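Local coordinates for flagellar motor switch protein FliG (Thermotoga maritima, PDB 5TDY), which probably forms part of the flagellar motor switch complex that sets the direction of rotation, and binds the M-ring protein FliF through its N-terminal domain, at residues 10-16 against 43-49. Residues are numbered along the deposited sequence; the frame is centred on the assembly and turned at random.
Sequences RKAAVLL and IANIGRV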
# COMPACT_ATOMS: atom_id res chain seq x y z
N ARG B 10 -0.17 -5.02 -12.46
CA ARG B 10 -1.46 -4.61 -11.92
C ARG B 10 -1.31 -3.98 -10.53
O ARG B 10 -2.05 -3.05 -10.19
CB ARG B 10 -2.40 -5.80 -11.88
CG ARG B 10 -3.76 -5.46 -11.33
CD ARG B 10 -4.76 -6.56 -11.60
NE ARG B 10 -6.07 -6.21 -11.04
CZ ARG B 10 -6.97 -5.46 -11.67
NH1 ARG B 10 -6.71 -5.00 -12.88
NH2 ARG B 10 -8.13 -5.19 -11.09
N LYS B 11 -0.40 -4.50 -9.71
CA LYS B 11 -0.17 -3.89 -8.40
C LYS B 11 0.21 -2.42 -8.55
O LYS B 11 -0.35 -1.56 -7.87
CB LYS B 11 0.92 -4.64 -7.64
CG LYS B 11 0.49 -6.02 -7.15
CD LYS B 11 1.39 -6.51 -6.05
CE LYS B 11 2.33 -7.57 -6.53
NZ LYS B 11 2.75 -8.41 -5.38
N ALA B 12 1.15 -2.12 -9.45
CA ALA B 12 1.53 -0.72 -9.64
C ALA B 12 0.34 0.11 -10.13
O ALA B 12 0.18 1.27 -9.73
CB ALA B 12 2.70 -0.61 -10.63
N ALA B 13 -0.50 -0.46 -11.00
CA ALA B 13 -1.64 0.29 -11.50
C ALA B 13 -2.66 0.54 -10.39
O ALA B 13 -3.23 1.64 -10.31
CB ALA B 13 -2.28 -0.45 -12.68
N VAL B 14 -2.90 -0.46 -9.54
CA VAL B 14 -3.84 -0.28 -8.44
C VAL B 14 -3.34 0.81 -7.49
O VAL B 14 -4.13 1.64 -7.02
CB VAL B 14 -4.07 -1.63 -7.71
CG1 VAL B 14 -4.83 -1.41 -6.38
CG2 VAL B 14 -4.84 -2.61 -8.62
N LEU B 15 -2.03 0.84 -7.23
CA LEU B 15 -1.51 1.85 -6.31
C LEU B 15 -1.71 3.25 -6.88
O LEU B 15 -2.16 4.16 -6.16
CB LEU B 15 -0.03 1.60 -6.02
CG LEU B 15 0.67 2.47 -4.96
CD1 LEU B 15 0.11 2.15 -3.58
CD2 LEU B 15 2.16 2.25 -4.98
N LEU B 16 -1.41 3.44 -8.17
CA LEU B 16 -1.54 4.78 -8.74
C LEU B 16 -3.00 5.20 -8.84
O LEU B 16 -3.32 6.38 -8.68
CB LEU B 16 -0.85 4.84 -10.10
CG LEU B 16 0.68 4.68 -10.02
CD1 LEU B 16 1.25 4.49 -11.40
CD2 LEU B 16 1.32 5.90 -9.32
N ILE B 43 -2.82 1.24 -16.48
CA ILE B 43 -3.90 1.94 -15.78
C ILE B 43 -5.16 1.98 -16.63
O ILE B 43 -6.27 1.78 -16.13
CB ILE B 43 -3.43 3.34 -15.36
CG1 ILE B 43 -2.27 3.19 -14.36
CG2 ILE B 43 -4.61 4.14 -14.75
CD1 ILE B 43 -1.60 4.51 -14.04
N ALA B 44 -5.00 2.23 -17.94
CA ALA B 44 -6.16 2.45 -18.80
C ALA B 44 -7.02 1.20 -18.91
O ALA B 44 -8.24 1.30 -19.02
CB ALA B 44 -5.72 2.91 -20.19
N ASN B 45 -6.40 0.03 -18.84
CA ASN B 45 -7.07 -1.25 -18.95
C ASN B 45 -7.24 -1.94 -17.60
O ASN B 45 -7.37 -3.17 -17.56
CB ASN B 45 -6.30 -2.16 -19.91
CG ASN B 45 -6.25 -1.59 -21.31
OD1 ASN B 45 -7.27 -1.56 -22.01
ND2 ASN B 45 -5.08 -1.11 -21.72
N ILE B 46 -7.24 -1.19 -16.49
CA ILE B 46 -7.26 -1.82 -15.18
C ILE B 46 -8.63 -2.39 -14.86
O ILE B 46 -8.75 -3.36 -14.10
CB ILE B 46 -6.79 -0.83 -14.10
CG1 ILE B 46 -6.44 -1.57 -12.80
CG2 ILE B 46 -7.84 0.21 -13.80
CD1 ILE B 46 -5.96 -0.63 -11.69
N GLY B 47 -9.69 -1.81 -15.42
CA GLY B 47 -11.02 -2.31 -15.13
C GLY B 47 -11.48 -1.99 -13.71
O GLY B 47 -11.15 -0.95 -13.13
N ARG B 48 -12.30 -2.88 -13.16
CA ARG B 48 -12.73 -2.79 -11.78
C ARG B 48 -11.62 -3.24 -10.83
O ARG B 48 -10.91 -4.21 -11.10
CB ARG B 48 -13.97 -3.66 -11.56
CG ARG B 48 -14.11 -4.20 -10.13
CD ARG B 48 -15.16 -5.30 -9.97
NE ARG B 48 -16.33 -5.11 -10.84
CZ ARG B 48 -16.50 -5.69 -12.03
NH1 ARG B 48 -17.58 -5.43 -12.76
NH2 ARG B 48 -15.59 -6.54 -12.48
N VAL B 49 -11.48 -2.52 -9.72
CA VAL B 49 -10.56 -2.89 -8.65
C VAL B 49 -11.40 -3.39 -7.48
O VAL B 49 -12.27 -2.66 -6.98
CB VAL B 49 -9.66 -1.72 -8.22
CG1 VAL B 49 -8.82 -2.08 -6.99
CG2 VAL B 49 -8.74 -1.30 -9.36
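Residues 10-16 are a regular segment of helix 8-19, its turns closed by backbone hydrogen bonds such as Val14 N to Arg10 O (2.8 Å), whereas 43-49 holds the last two residues of helix 33-44, Ile43 and Ala44, and the linker beyond them. Asn45 (phi/psi -104/24) is the first residue to leave helical geometry, and at Gly47 phi turns positive (72°), a value that favours glycine. The backbones come closest at Ala13 and Ile43, with 5.1 Å between their CA atoms, and stand 7.2 Å apart from Val14 CA to Val49 CA. The small Ala13 side chain allows this approach: its CB meets Ile43 CG1 at 4.0 Å and Ile46 CD1 at 3.8 Å. Ile46, with chi1 and chi2 both t, reaches across so that its CD1 also lies 3.8 Å from Val14 CG2. Val14 CG1 continues the apolar seam to Val49 CG1 (4.1 Å), and Leu16 CD1 extends it to Ile43 CD1 (3.9 Å). Within the all-helical FliG N-terminal domain, the linker crosses beside helix 8-19 on its way to helix 51-66, where Val57 packs on Val14. Lys11, Ala12 and Leu15, which make no contact with 43-49, pack against the FliF chain, the partner with which this domain cofolds. The polar part belongs to Arg10, whose extended side chain (chi1 to chi3 all t) carries its guanidinium to the linker. Arg10 NH1 donates to Ile46 O (2.9 Å, 174°) and Arg10 NH2 to Arg48 O (2.9 Å, a more bent 131°); both oxygens lie near the guanidinium plane, while Arg10 NE forms a salt bridge with Glu53 of helix 51-66.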